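Local coordinates for choline kinase (Cryptosporidium parvum, PDB 3MES), which probably transfers the gamma-phosphate of ATP to choline, and to ethanolamine, in a magnesium-dependent reaction, at residues A299-E304 with K331-V336; E322-E327 with A359-T364; V126-S131 with I140-E145; P63-I68 with F87-V92. One frame throughout, in Å; residues are numbered along the deposited sequence.

Interaction 1 (A299-E304 with K331-V336). With MG (magnesium ion), chain M; DME (decamethonium ion), chain K.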
# COMPACT_ATOMS: atom_id res chain seq x y z
N ALA B 299 -18.89 3.01 -2.50
CA ALA B 299 -19.75 2.59 -3.60
C ALA B 299 -19.42 3.35 -4.88
O ALA B 299 -19.50 2.80 -5.98
CB ALA B 299 -21.22 2.77 -3.24
N ASN B 300 -19.04 4.62 -4.74
CA ASN B 300 -18.64 5.41 -5.91
C ASN B 300 -17.38 4.87 -6.55
O ASN B 300 -17.29 4.79 -7.78
CB ASN B 300 -18.43 6.88 -5.54
CG ASN B 300 -18.10 7.73 -6.76
OD1 ASN B 300 -18.97 8.05 -7.57
ND2 ASN B 300 -16.83 8.09 -6.89
N TYR B 301 -16.41 4.50 -5.73
CA TYR B 301 -15.19 3.88 -6.23
C TYR B 301 -15.52 2.57 -6.94
O TYR B 301 -15.00 2.29 -8.03
CB TYR B 301 -14.20 3.64 -5.09
CG TYR B 301 -13.08 2.70 -5.47
CD1 TYR B 301 -12.03 3.13 -6.27
CD2 TYR B 301 -13.07 1.38 -5.03
CE1 TYR B 301 -11.01 2.27 -6.63
CE2 TYR B 301 -12.06 0.52 -5.38
CZ TYR B 301 -11.03 0.96 -6.18
OH TYR B 301 -10.02 0.10 -6.52
N PHE B 302 -16.37 1.75 -6.32
CA PHE B 302 -16.78 0.50 -6.94
C PHE B 302 -17.38 0.75 -8.32
O PHE B 302 -17.15 -0.02 -9.25
CB PHE B 302 -17.78 -0.26 -6.06
CG PHE B 302 -17.16 -0.90 -4.85
CD1 PHE B 302 -15.79 -1.09 -4.77
CD2 PHE B 302 -17.95 -1.34 -3.80
CE1 PHE B 302 -15.22 -1.69 -3.66
CE2 PHE B 302 -17.39 -1.93 -2.68
CZ PHE B 302 -16.03 -2.11 -2.61
N CYS B 303 -18.15 1.82 -8.45
CA CYS B 303 -18.83 2.13 -9.71
C CYS B 303 -17.87 2.50 -10.84
O CYS B 303 -18.14 2.22 -12.01
CB CYS B 303 -19.84 3.26 -9.52
SG CYS B 303 -21.40 2.76 -8.76
N GLU B 304 -16.76 3.14 -10.50
CA GLU B 304 -15.79 3.57 -11.50
C GLU B 304 -15.15 2.38 -12.20
O GLU B 304 -14.49 2.53 -13.23
CB GLU B 304 -14.72 4.47 -10.88
CG GLU B 304 -15.22 5.87 -10.54
CD GLU B 304 -15.58 6.67 -11.78
OE1 GLU B 304 -15.25 6.22 -12.90
OE2 GLU B 304 -16.18 7.75 -11.63
N LYS B 331 -15.61 -7.52 -0.75
CA LYS B 331 -15.40 -7.92 0.64
C LYS B 331 -13.95 -7.79 1.09
O LYS B 331 -13.67 -7.47 2.24
CB LYS B 331 -15.89 -9.35 0.87
CG LYS B 331 -17.37 -9.52 0.69
CD LYS B 331 -17.87 -10.79 1.36
CE LYS B 331 -19.38 -10.90 1.23
NZ LYS B 331 -19.93 -12.02 2.05
N LEU B 332 -13.02 -8.06 0.18
CA LEU B 332 -11.60 -7.85 0.48
C LEU B 332 -11.35 -6.37 0.70
O LEU B 332 -10.66 -5.98 1.65
CB LEU B 332 -10.73 -8.39 -0.66
CG LEU B 332 -10.80 -9.90 -0.87
CD1 LEU B 332 -9.98 -10.32 -2.09
CD2 LEU B 332 -10.31 -10.63 0.38
N PHE B 333 -11.91 -5.54 -0.17
CA PHE B 333 -11.76 -4.10 -0.03
C PHE B 333 -12.25 -3.66 1.34
O PHE B 333 -11.54 -2.96 2.07
CB PHE B 333 -12.56 -3.38 -1.12
CG PHE B 333 -12.46 -1.88 -1.06
CD1 PHE B 333 -11.60 -1.19 -1.89
CD2 PHE B 333 -13.23 -1.16 -0.16
CE1 PHE B 333 -11.51 0.19 -1.84
CE2 PHE B 333 -13.14 0.22 -0.10
CZ PHE B 333 -12.28 0.89 -0.94
N ILE B 334 -13.46 -4.08 1.68
CA ILE B 334 -14.10 -3.63 2.90
C ILE B 334 -13.42 -4.15 4.16
O ILE B 334 -13.43 -3.49 5.20
CB ILE B 334 -15.60 -3.98 2.90
CG1 ILE B 334 -16.33 -3.14 1.85
CG2 ILE B 334 -16.20 -3.76 4.29
CD1 ILE B 334 -17.75 -3.59 1.59
N SER B 335 -12.83 -5.34 4.06
CA SER B 335 -12.08 -5.91 5.18
C SER B 335 -10.83 -5.08 5.46
O SER B 335 -10.50 -4.82 6.62
CB SER B 335 -11.68 -7.35 4.88
OG SER B 335 -12.83 -8.16 4.70
N VAL B 336 -10.14 -4.68 4.40
CA VAL B 336 -8.94 -3.87 4.54
C VAL B 336 -9.30 -2.47 5.02
O VAL B 336 -8.61 -1.89 5.86
CB VAL B 336 -8.17 -3.77 3.21
CG1 VAL B 336 -6.97 -2.84 3.36
CG2 VAL B 336 -7.73 -5.15 2.75
MG MG M . -13.68 4.62 -13.89
N1 DME K . -8.57 12.08 -20.01
C2 DME K . -9.47 13.15 -20.48
C3 DME K . -10.41 13.57 -19.34
C4 DME K . -11.59 14.38 -19.89
C5 DME K . -12.51 14.86 -18.76
C6 DME K . -13.27 13.70 -18.12
C7 DME K . -14.78 13.82 -18.34
C8 DME K . -15.53 13.89 -17.01
C9 DME K . -16.01 12.51 -16.56
C10 DME K . -15.82 12.34 -15.05
C11 DME K . -16.93 11.48 -14.45
N12 DME K . -16.77 11.40 -12.99
C13 DME K . -8.33 11.12 -21.10
C14 DME K . -7.29 12.67 -19.59
C15 DME K . -9.19 11.38 -18.87
C16 DME K . -15.45 10.86 -12.65
C17 DME K . -16.91 12.74 -12.41
C18 DME K . -17.81 10.51 -12.44

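Interaction 2 (E322-E327 with A359-T364)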
# COMPACT_ATOMS: atom_id res chain seq x y z
N GLU B 322 -20.85 -5.26 -16.48
CA GLU B 322 -20.40 -6.52 -15.91
C GLU B 322 -19.09 -6.36 -15.15
O GLU B 322 -18.70 -7.24 -14.37
CB GLU B 322 -20.23 -7.58 -17.00
CG GLU B 322 -21.47 -7.84 -17.83
CD GLU B 322 -21.73 -6.75 -18.86
OE1 GLU B 322 -20.79 -5.97 -19.14
OE2 GLU B 322 -22.86 -6.69 -19.38
N ASP B 323 -18.40 -5.25 -15.38
CA ASP B 323 -17.10 -5.01 -14.77
C ASP B 323 -17.20 -4.56 -13.32
O ASP B 323 -16.20 -4.55 -12.59
CB ASP B 323 -16.28 -4.01 -15.60
CG ASP B 323 -15.61 -4.65 -16.80
OD1 ASP B 323 -15.83 -5.86 -17.04
OD2 ASP B 323 -14.86 -3.96 -17.51
N TYR B 324 -18.40 -4.17 -12.89
CA TYR B 324 -18.60 -3.86 -11.48
C TYR B 324 -17.99 -5.00 -10.68
O TYR B 324 -18.25 -6.16 -10.96
CB TYR B 324 -20.09 -3.70 -11.16
CG TYR B 324 -20.34 -3.18 -9.77
CD1 TYR B 324 -20.27 -1.82 -9.49
CD2 TYR B 324 -20.65 -4.05 -8.73
CE1 TYR B 324 -20.49 -1.34 -8.21
CE2 TYR B 324 -20.87 -3.58 -7.45
CZ TYR B 324 -20.79 -2.23 -7.19
OH TYR B 324 -21.01 -1.74 -5.92
N PRO B 325 -17.16 -4.66 -9.68
CA PRO B 325 -16.37 -5.66 -8.96
C PRO B 325 -17.24 -6.74 -8.33
O PRO B 325 -18.30 -6.45 -7.77
CB PRO B 325 -15.66 -4.85 -7.87
CG PRO B 325 -16.44 -3.58 -7.75
CD PRO B 325 -16.98 -3.31 -9.12
N CYS B 326 -16.79 -7.99 -8.42
CA CYS B 326 -17.53 -9.12 -7.86
C CYS B 326 -17.62 -9.00 -6.34
O CYS B 326 -16.92 -8.21 -5.72
CB CYS B 326 -16.86 -10.44 -8.24
SG CYS B 326 -15.23 -10.67 -7.50
N GLU B 327 -18.49 -9.81 -5.74
CA GLU B 327 -18.75 -9.72 -4.31
C GLU B 327 -17.51 -10.04 -3.47
O GLU B 327 -17.33 -9.47 -2.40
CB GLU B 327 -19.89 -10.65 -3.91
CG GLU B 327 -20.35 -10.43 -2.48
CD GLU B 327 -21.21 -11.56 -1.97
OE1 GLU B 327 -21.15 -12.66 -2.56
OE2 GLU B 327 -21.94 -11.35 -0.98
N ALA B 359 -24.74 -3.39 2.49
CA ALA B 359 -25.20 -2.03 2.76
C ALA B 359 -24.59 -1.04 1.78
O ALA B 359 -25.26 -0.13 1.29
CB ALA B 359 -24.87 -1.64 4.20
N VAL B 360 -23.30 -1.22 1.49
CA VAL B 360 -22.59 -0.34 0.56
C VAL B 360 -23.21 -0.38 -0.83
O VAL B 360 -23.13 0.59 -1.58
CB VAL B 360 -21.10 -0.72 0.45
CG1 VAL B 360 -20.46 -0.02 -0.73
CG2 VAL B 360 -20.37 -0.38 1.74
N GLU B 361 -23.83 -1.51 -1.17
CA GLU B 361 -24.47 -1.67 -2.47
C GLU B 361 -25.55 -0.62 -2.69
O GLU B 361 -25.74 -0.13 -3.81
CB GLU B 361 -25.06 -3.07 -2.62
CG GLU B 361 -24.03 -4.15 -2.92
CD GLU B 361 -23.32 -3.90 -4.24
OE1 GLU B 361 -22.17 -3.42 -4.22
OE2 GLU B 361 -23.92 -4.18 -5.30
N VAL B 362 -26.26 -0.27 -1.62
CA VAL B 362 -27.33 0.71 -1.70
C VAL B 362 -26.81 2.06 -2.21
O VAL B 362 -27.44 2.70 -3.04
CB VAL B 362 -28.01 0.91 -0.33
CG1 VAL B 362 -28.77 2.23 -0.30
CG2 VAL B 362 -28.92 -0.26 -0.01
N PHE B 363 -25.65 2.47 -1.69
CA PHE B 363 -25.08 3.76 -2.04
C PHE B 363 -24.63 3.85 -3.50
O PHE B 363 -24.22 4.92 -3.96
CB PHE B 363 -23.90 4.09 -1.12
CG PHE B 363 -24.32 4.48 0.27
CD1 PHE B 363 -24.67 5.79 0.56
CD2 PHE B 363 -24.36 3.54 1.29
CE1 PHE B 363 -25.06 6.15 1.84
CE2 PHE B 363 -24.75 3.90 2.57
CZ PHE B 363 -25.10 5.21 2.84
N THR B 364 -24.70 2.74 -4.23
CA THR B 364 -24.30 2.73 -5.64
C THR B 364 -25.24 3.60 -6.46
O THR B 364 -24.84 4.19 -7.47
CB THR B 364 -24.28 1.31 -6.23
OG1 THR B 364 -25.57 0.71 -6.11
CG2 THR B 364 -23.25 0.44 -5.53

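Interaction 3 (V126-S131 with I140-E145)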
# COMPACT_ATOMS: atom_id res chain seq x y z
N VAL B 126 -10.81 23.52 2.29
CA VAL B 126 -10.65 22.09 2.55
C VAL B 126 -9.32 21.57 2.02
O VAL B 126 -8.63 20.81 2.69
CB VAL B 126 -11.80 21.28 1.92
CG1 VAL B 126 -11.46 19.79 1.93
CG2 VAL B 126 -13.10 21.54 2.65
N PHE B 127 -8.96 21.98 0.81
CA PHE B 127 -7.71 21.54 0.20
C PHE B 127 -6.49 21.93 1.04
O PHE B 127 -5.57 21.13 1.23
CB PHE B 127 -7.56 22.09 -1.22
CG PHE B 127 -6.34 21.59 -1.94
CD1 PHE B 127 -6.32 20.34 -2.52
CD2 PHE B 127 -5.20 22.38 -2.02
CE1 PHE B 127 -5.20 19.87 -3.18
CE2 PHE B 127 -4.07 21.92 -2.68
CZ PHE B 127 -4.07 20.67 -3.26
N ARG B 128 -6.47 23.17 1.54
CA ARG B 128 -5.34 23.64 2.33
C ARG B 128 -5.13 22.79 3.58
O ARG B 128 -3.99 22.55 3.98
CB ARG B 128 -5.50 25.12 2.70
CG ARG B 128 -5.13 26.07 1.57
CD ARG B 128 -4.95 27.50 2.08
NE ARG B 128 -6.22 28.19 2.24
CZ ARG B 128 -6.63 29.20 1.47
NH1 ARG B 128 -7.80 29.77 1.69
NH2 ARG B 128 -5.86 29.63 0.48
N TYR B 129 -6.22 22.35 4.20
CA TYR B 129 -6.13 21.49 5.36
C TYR B 129 -5.54 20.14 4.98
O TYR B 129 -4.54 19.69 5.56
CB TYR B 129 -7.51 21.29 5.99
CG TYR B 129 -7.51 20.31 7.14
CD1 TYR B 129 -6.82 20.58 8.31
CD2 TYR B 129 -8.21 19.11 7.06
CE1 TYR B 129 -6.81 19.69 9.37
CE2 TYR B 129 -8.21 18.21 8.10
CZ TYR B 129 -7.51 18.51 9.26
OH TYR B 129 -7.50 17.61 10.31
N LEU B 130 -6.15 19.49 4.00
CA LEU B 130 -5.68 18.20 3.51
C LEU B 130 -4.22 18.28 3.11
O LEU B 130 -3.45 17.34 3.31
CB LEU B 130 -6.54 17.74 2.33
CG LEU B 130 -8.02 17.54 2.66
CD1 LEU B 130 -8.80 17.16 1.41
CD2 LEU B 130 -8.18 16.48 3.75
N SER B 131 -3.84 19.41 2.53
CA SER B 131 -2.45 19.65 2.15
C SER B 131 -1.58 19.70 3.40
O SER B 131 -0.48 19.16 3.42
CB SER B 131 -2.34 20.96 1.37
OG SER B 131 -1.03 21.14 0.85
N ILE B 140 3.41 24.63 -1.91
CA ILE B 140 4.70 25.30 -1.78
C ILE B 140 4.53 26.81 -1.71
O ILE B 140 5.24 27.49 -0.98
CB ILE B 140 5.64 24.92 -2.95
CG1 ILE B 140 5.87 23.41 -2.96
CG2 ILE B 140 6.95 25.68 -2.84
CD1 ILE B 140 6.54 22.90 -4.21
N ALA B 141 3.58 27.33 -2.48
CA ALA B 141 3.24 28.75 -2.45
C ALA B 141 1.74 28.92 -2.68
O ALA B 141 1.16 28.27 -3.54
CB ALA B 141 4.04 29.51 -3.49
N ASP B 142 1.13 29.82 -1.90
CA ASP B 142 -0.31 29.98 -1.92
C ASP B 142 -0.72 31.45 -2.05
O ASP B 142 -0.53 32.24 -1.13
CB ASP B 142 -0.92 29.38 -0.64
CG ASP B 142 -2.42 29.51 -0.59
OD1 ASP B 142 -2.99 30.29 -1.39
OD2 ASP B 142 -3.05 28.83 0.25
N PHE B 143 -1.29 31.80 -3.20
CA PHE B 143 -1.80 33.15 -3.43
C PHE B 143 -3.23 33.13 -3.98
O PHE B 143 -3.72 32.09 -4.40
CB PHE B 143 -0.87 33.96 -4.34
CG PHE B 143 -0.38 33.20 -5.54
CD1 PHE B 143 -1.05 33.27 -6.75
CD2 PHE B 143 0.75 32.40 -5.45
CE1 PHE B 143 -0.60 32.57 -7.85
CE2 PHE B 143 1.21 31.70 -6.55
CZ PHE B 143 0.53 31.78 -7.75
N PRO B 144 -3.89 34.30 -3.98
CA PRO B 144 -5.29 34.44 -4.37
C PRO B 144 -5.61 33.90 -5.76
O PRO B 144 -6.61 33.20 -5.92
CB PRO B 144 -5.51 35.96 -4.34
CG PRO B 144 -4.50 36.46 -3.36
CD PRO B 144 -3.30 35.58 -3.55
N GLU B 145 -4.78 34.21 -6.75
CA GLU B 145 -5.07 33.81 -8.13
C GLU B 145 -4.56 32.42 -8.50
O GLU B 145 -4.71 31.99 -9.64
CB GLU B 145 -4.56 34.85 -9.12
CG GLU B 145 -3.23 35.47 -8.74
CD GLU B 145 -3.38 36.55 -7.69
OE1 GLU B 145 -2.71 36.44 -6.64
OE2 GLU B 145 -4.17 37.49 -7.91

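Interaction 4 (P63-I68 with F87-V92)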
# COMPACT_ATOMS: atom_id res chain seq x y z
N PRO B 63 11.80 26.95 -2.83
CA PRO B 63 13.11 26.79 -2.21
C PRO B 63 14.10 26.11 -3.15
O PRO B 63 13.81 25.04 -3.69
CB PRO B 63 12.82 25.90 -1.01
CG PRO B 63 11.41 26.20 -0.65
CD PRO B 63 10.71 26.49 -1.95
N GLY B 64 15.26 26.73 -3.35
CA GLY B 64 16.32 26.15 -4.17
C GLY B 64 16.32 26.64 -5.61
O GLY B 64 17.32 26.52 -6.31
N TRP B 65 15.19 27.20 -6.04
CA TRP B 65 15.02 27.63 -7.42
C TRP B 65 15.54 29.04 -7.65
O TRP B 65 15.73 29.47 -8.79
CB TRP B 65 13.54 27.56 -7.82
CG TRP B 65 13.02 26.17 -8.04
CD1 TRP B 65 13.29 25.07 -7.29
CD2 TRP B 65 12.13 25.75 -9.08
NE1 TRP B 65 12.62 23.98 -7.80
CE2 TRP B 65 11.90 24.37 -8.90
CE3 TRP B 65 11.49 26.40 -10.14
CZ2 TRP B 65 11.07 23.63 -9.74
CZ3 TRP B 65 10.67 25.67 -10.98
CH2 TRP B 65 10.47 24.30 -10.77
N LYS B 66 15.76 29.77 -6.56
CA LYS B 66 16.18 31.17 -6.64
C LYS B 66 17.28 31.40 -7.67
O LYS B 66 17.16 32.28 -8.53
CB LYS B 66 16.64 31.66 -5.26
CG LYS B 66 16.81 33.16 -5.17
CD LYS B 66 15.47 33.89 -5.24
CE LYS B 66 15.63 35.37 -4.96
NZ LYS B 66 14.32 36.08 -4.94
N GLU B 67 18.35 30.62 -7.60
CA GLU B 67 19.53 30.87 -8.43
C GLU B 67 19.55 30.12 -9.76
O GLU B 67 20.47 30.28 -10.55
CB GLU B 67 20.81 30.57 -7.65
CG GLU B 67 21.15 31.63 -6.61
CD GLU B 67 21.25 33.01 -7.21
OE1 GLU B 67 22.08 33.20 -8.13
OE2 GLU B 67 20.51 33.92 -6.77
N ILE B 68 18.53 29.30 -10.00
CA ILE B 68 18.48 28.50 -11.22
C ILE B 68 18.17 29.34 -12.45
O ILE B 68 17.21 30.11 -12.46
CB ILE B 68 17.43 27.37 -11.11
CG1 ILE B 68 17.78 26.43 -9.95
CG2 ILE B 68 17.33 26.61 -12.42
CD1 ILE B 68 16.78 25.30 -9.75
N PHE B 87 -0.05 23.80 -15.19
CA PHE B 87 1.25 23.72 -15.83
C PHE B 87 2.17 22.82 -15.02
O PHE B 87 2.19 22.89 -13.79
CB PHE B 87 1.88 25.12 -15.94
CG PHE B 87 1.03 26.12 -16.65
CD1 PHE B 87 1.14 26.31 -18.02
CD2 PHE B 87 0.12 26.90 -15.95
CE1 PHE B 87 0.36 27.24 -18.68
CE2 PHE B 87 -0.67 27.83 -16.60
CZ PHE B 87 -0.55 28.00 -17.96
N VAL B 88 2.92 21.98 -15.71
CA VAL B 88 3.98 21.23 -15.06
C VAL B 88 5.29 21.96 -15.30
O VAL B 88 5.75 22.09 -16.44
CB VAL B 88 4.08 19.79 -15.59
CG1 VAL B 88 5.05 19.00 -14.74
CG2 VAL B 88 2.71 19.13 -15.58
N VAL B 89 5.89 22.46 -14.22
CA VAL B 89 7.14 23.20 -14.31
C VAL B 89 8.29 22.34 -13.80
O VAL B 89 8.39 22.06 -12.61
CB VAL B 89 7.08 24.51 -13.50
CG1 VAL B 89 8.34 25.32 -13.72
CG2 VAL B 89 5.84 25.31 -13.89
N SER B 90 9.17 21.94 -14.72
CA SER B 90 10.26 21.04 -14.37
C SER B 90 11.63 21.70 -14.53
O SER B 90 11.79 22.67 -15.27
CB SER B 90 10.20 19.79 -15.25
OG SER B 90 8.92 19.19 -15.20
N ILE B 91 12.61 21.15 -13.82
CA ILE B 91 14.00 21.50 -14.04
C ILE B 91 14.60 20.41 -14.94
O ILE B 91 14.62 19.24 -14.57
CB ILE B 91 14.79 21.56 -12.72
CG1 ILE B 91 14.15 22.56 -11.76
CG2 ILE B 91 16.24 21.92 -12.98
CD1 ILE B 91 14.04 23.97 -12.32
N VAL B 92 15.07 20.81 -16.11
CA VAL B 92 15.51 19.84 -17.12
C VAL B 92 16.99 19.48 -17.01
O VAL B 92 17.47 18.58 -17.71
CB VAL B 92 15.22 20.35 -18.54
CG1 VAL B 92 13.72 20.33 -18.82
CG2 VAL B 92 15.79 21.74 -18.74

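Interaction 1 (A299-E304 with K331-V336)
The ring of Phe-333 is met by two aromatic side chains of helix 294-303. Phe-302 comes edge-on over one face: its CE1 lies 3.8 Å from Phe-333 CG, the centroids are 5.1 Å apart and the planes stand at 73°, a T-shaped stack. Tyr-301 lies obliquely beside it, its ring nearly parallel to that of Phe-333, at 25°, but slid so far that the two hardly overlap; Tyr-301 CE2 and Phe-333 CE1 approach to 3.6 Å. With CG anti to the backbone N (chi1 -180°), Phe-333 reaches straight across from helix 327-342, and the aromatic cluster ties the two helices together in the buried interior of the helical lobe of this kinase-like fold. Cys-168 and Ala-172 of helix 165-179 also pack on Phe-333, while Tyr-305 makes an edge-to-face pair with Tyr-301. Just past the aromatic pair, Glu-304 holds a magnesium ion through its backbone O at 2.3 Å and its carboxylate OE1 at 2.5 Å, the site being completed by Glu-271 and Tyr-307. Glu-304 OE1 is also hydrogen-bonded to Tyr-309. Glu-304 OE2 faces a cationic head of the bound decamethonium, 3.3 Å from the ligand's methyl C18.

Interaction 2 (E322-E327 with A359-T364)
Tyr-324 and Glu-361 extend toward each other from opposite directions, and their polar ends join in a hydrogen bond of 2.7 Å from Tyr-324 OH to Glu-361 OE1. The carboxylate oxygen lies at the edge of the phenol ring, near the ring plane, while the planes of the two groups are turned 62° apart. The hydroxyl arrives on the syn side of OE1, 26° out of the carboxylate plane. A bend at chi2 (-62°) turns the Glu-361 carboxylate to the phenol. Tyr-324 crosses Thr-364 obliquely, and the methyl CG2 of Thr-364 sits against the hydroxyl, 3.1 Å from Tyr-324 OH. That methyl is presented to the tyrosine while the threonine hydroxyl turns back along the chain, Thr-364 OG1 donating to the carbonyl O of Glu-361, three residues earlier. On the other segment, Pro-325 packs on one face of the Tyr-324 ring, its CD 3.4 Å above the plane. Glu-361 is buried, and its second oxygen, OE2, forms a salt bridge with Lys-405, which also makes a cation-pi contact with Tyr-324; this positive charge probably stabilises the carboxylate in its ionised form. The contact thus pins the loop that leads into helix 327-342 to the junction of helices 351-362 and 364-376. Phe-302 of helix 294-303 packs on Tyr-324, and Lys-405 and Leu-409 of helix 391-411 lie against Thr-364.

Interaction 3 (V126-S131 with I140-E145)
Arg-128 and Asp-142 are joined by a salt bridge that carries the whole contact. Arg-128 NH2 donates to Asp-142 OD2 over 2.9 Å, with an N-H...O angle of 163°, so the bond is nearly straight. It uses the syn lone pair of OD2, and that oxygen lies close to the guanidinium plane, at its edge. The two flat groups are almost coplanar, 21° apart, yet the pairing is lopsided: Asp-142 OD1 stays 3.5 Å from the same NH2 of Arg-128. The side chains themselves cross at about a right angle, and the bend of the arginine at chi3 (-81°) brings the edge of the guanidinium to the carboxylate. The bridge spans helix 120-132 and strand 139-143, an outermost strand of the antiparallel sheet in the N-terminal lobe. Ile-140 and Ala-141, just before the aspartate, form a classic beta bulge opposite Ile-148. The bonded oxygen is also close to the aliphatic chain, Asp-142 OD2 lying 3.0 Å from Arg-128 CD. Apolar packing is on Ile-139, against which both Arg-128 and the preceding helix residue, Phe-127, rest. Among the hydrogen bonds nearby, Ser-131 OG is bonded to Pro-137 O in the connection between helix and strand.

Interaction 4 (P63-I68 with F87-V92)
A type I beta turn, Trp-65 to Ile-68, lies in the loop between helix 51-61 and strand 73-78 and packs its two apolar side chains on strand 85-91 of the antiparallel sheet of the N-terminal lobe. The turn is closed by the backbone bond from Ile-68 N to Trp-65 O, 3.1 Å, which leaves Lys-66 and Glu-67 at its exposed corners. Trp-65 and Ile-68 both point toward the strand, where Val-89 and Ile-91, alternate residues, point back at them; Ser-90 between them faces away. The indole is the main surface. Ile-91 lies over one face of it in a CH-pi contact: its CD1 stands 3.8 Å from the centroid of the six-membered ring, only 6° off the normal, and CG1 is 3.8 Å from Trp-65 CZ2. Val-89 takes the far end of the same ring, its CG1 3.6 Å from Trp-65 CZ3, and its carbonyl O meets the ring edge at CH2. The indole NE1 is hydrogen-bonded to His-102 O, which probably limits rotation of the ring, while Cys-58 and Ile-105 also pack on the tryptophan. Ile-68 and Ile-91 reach toward each other tip to tip, Ile-68 CD1 meeting Ile-91 CD1 at 4.0 Å.

How the interactions relate
Interactions 1 and 2 are neighbours in the helical lobe, their centres about 8 Å apart, and they touch: Phe-302 CB lies 3.6 Å from Tyr-324 OH, and Ala-299 CB 3.3 Å from Val-360 O. Their segments alternate along the chain, so helices 294-303, 327-342 and 351-362 are knitted together. Interactions 3 and 4 both reach the N-terminal sheet, about 19 Å between centres, and meet where Ile-140 CG2 is 3.9 Å from Pro-63 CD. Glu-304 of interaction 1 binds magnesium and lines the decamethonium pocket, while bound ADP lies about 11 Å from the Val-89 side chain and about 14 Å from that of Arg-128.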